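Local coordinates for UPF0311 protein CA_C3321 (Clostridium acetobutylicum ATCC 824, PDB 3G7G), which is of unknown function but belongs to the UPF0311 (DUF3237) family and pairs, at least in the crystal, with a second copy across a two-fold symmetric interface, at the interface of chains A and B. Residues are numbered along the deposited sequence; one frame, centred on the assembly and turned at random. Chains: chain A/B, UPF0311 protein CA_C3321.

The interface of chains A and B. Residues chain A 27-28, 34, 36, 64; chain B 88, 125, 127.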
loop_
_atom_site.group_PDB
_atom_site.type_symbol
_atom_site.label_atom_id
_atom_site.label_comp_id
_atom_site.label_asym_id
_atom_site.label_seq_id
_atom_site.Cartn_x
_atom_site.Cartn_y
_atom_site.Cartn_z
ATOM N N ILE A 27 14.834 16.310 -0.530
ATOM C CA ILE A 27 13.781 16.801 -1.413
ATOM C C ILE A 27 13.149 18.049 -0.813
ATOM O O ILE A 27 13.104 19.112 -1.433
ATOM C CB ILE A 27 12.683 15.720 -1.644
ATOM C CG1 ILE A 27 13.305 14.366 -2.052
ATOM C CG2 ILE A 27 11.625 16.204 -2.624
ATOM C CD1 ILE A 27 14.368 14.429 -3.157
ATOM N N GLY A 28 12.651 17.947 0.399
ATOM C CA GLY A 28 11.943 19.070 0.938
ATOM C C GLY A 28 11.547 18.897 2.361
ATOM O O GLY A 28 11.527 17.790 2.859
ATOM N N GLY A 34 6.785 17.136 7.220
ATOM C CA GLY A 34 8.110 16.755 7.676
ATOM C C GLY A 34 9.135 16.871 6.560
ATOM O O GLY A 34 8.917 17.587 5.587
ATOM N N ARG A 36 11.430 15.042 3.734
ATOM C CA ARG A 36 11.542 13.940 2.790
ATOM C C ARG A 36 12.932 13.916 2.180
ATOM O O ARG A 36 13.393 14.934 1.634
ATOM C CB ARG A 36 10.506 14.109 1.670
ATOM C CG ARG A 36 10.585 13.144 0.415
ATOM C CD ARG A 36 10.230 11.725 0.751
ATOM N NE ARG A 36 8.849 11.697 1.233
ATOM C CZ ARG A 36 8.205 10.613 1.659
ATOM N NH1 ARG A 36 8.809 9.448 1.735
ATOM N NH2 ARG A 36 6.942 10.703 2.048
ATOM N N ILE A 64 10.816 9.819 5.417
ATOM C CA ILE A 64 10.260 11.082 5.840
ATOM C C ILE A 64 10.360 11.173 7.369
ATOM O O ILE A 64 9.902 10.282 8.082
ATOM C CB ILE A 64 8.805 11.226 5.295
ATOM C CG1 ILE A 64 8.199 12.586 5.678
ATOM C CG2 ILE A 64 7.959 10.007 5.723
ATOM C CD1 ILE A 64 7.888 13.527 4.512
ATOM N N TYR B 88 7.560 15.693 -4.448
ATOM C CA TYR B 88 7.887 14.284 -4.387
ATOM C C TYR B 88 6.710 13.500 -4.978
ATOM O O TYR B 88 5.552 13.758 -4.658
ATOM C CB TYR B 88 8.188 13.895 -2.954
ATOM C CG TYR B 88 8.330 12.419 -2.766
ATOM C CD1 TYR B 88 9.419 11.730 -3.304
ATOM C CD2 TYR B 88 7.376 11.694 -2.065
ATOM C CE1 TYR B 88 9.539 10.343 -3.158
ATOM C CE2 TYR B 88 7.503 10.341 -1.898
ATOM C CZ TYR B 88 8.579 9.672 -2.463
ATOM O OH TYR B 88 8.712 8.329 -2.279
ATOM N N GLU B 125 3.639 14.962 -2.802
ATOM C CA GLU B 125 3.973 15.520 -1.524
ATOM C C GLU B 125 4.726 16.828 -1.761
ATOM O O GLU B 125 5.685 16.828 -2.499
ATOM C CB GLU B 125 4.843 14.534 -0.774
ATOM C CG GLU B 125 5.079 14.898 0.616
ATOM C CD GLU B 125 6.025 13.956 1.248
ATOM O OE1 GLU B 125 7.229 14.078 1.010
ATOM O OE2 GLU B 125 5.549 13.069 1.968
ATOM N N TYR B 127 5.740 21.087 -0.052
ATOM C CA TYR B 127 6.261 21.694 1.193
ATOM C C TYR B 127 6.112 23.203 1.187
ATOM O O TYR B 127 6.864 23.918 1.830
ATOM C CB TYR B 127 7.740 21.297 1.441
ATOM C CG TYR B 127 8.000 19.894 1.005
ATOM C CD1 TYR B 127 7.894 18.834 1.905
ATOM C CD2 TYR B 127 8.333 19.612 -0.304
ATOM C CE1 TYR B 127 8.087 17.520 1.489
ATOM C CE2 TYR B 127 8.552 18.311 -0.721
ATOM C CZ TYR B 127 8.399 17.264 0.181
ATOM O OH TYR B 127 8.603 15.971 -0.257
#
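Carboxylate oxygen OE1 of B:Glu125 accepts from a donor of each chain. A:Arg36 NE donates to B:Glu125 OE1 across the interface at 2.9 Å. B:Tyr127 OH, the phenol hydroxyl, donates to B:Glu125 OE1 at 2.7 Å, meeting that oxygen's anti lone pair, away from OE2. The other oxygen, B:Glu125 OE2, takes a nearly straight bond from A:Arg36 NH2 at 2.7 Å, which is also a salt bridge. The arginine thus grips the carboxylate side-on, with NE and NH2 each on one oxygen. Both acceptors lie in or close to the guanidinium plane, but the carboxylate is turned 28° from it. Within its own chain B:Tyr127 probably helps fix the carboxylate's rotation, while also touching chain A. The guanidinium is sandwiched. On one face sits A:Ile64 CB from its own chain. The ring of B:Tyr88 covers the opposite face, nearly parallel at 14°. The bend at chi2 (69°) puts A:Arg36 CD over the B:Tyr88 ring, 3.9 Å from its centroid; a further bend at chi3 swings NE towards the carboxylate. A:Ile64 CD1 also touches the carboxylate, 3.8 Å from B:Glu125 CD. The site joins strands 25-30, 34-47 and 60-65 of chain A to strands 86-96 and 117-126 of chain B. Two-fold symmetry repeats it with the chains exchanged; this pairing may not be the biological one. Beyond the B:Tyr127 hydroxyl, A:Gly28 CA lies over the face of the B:Tyr127 ring, 3.8 Å from its centroid.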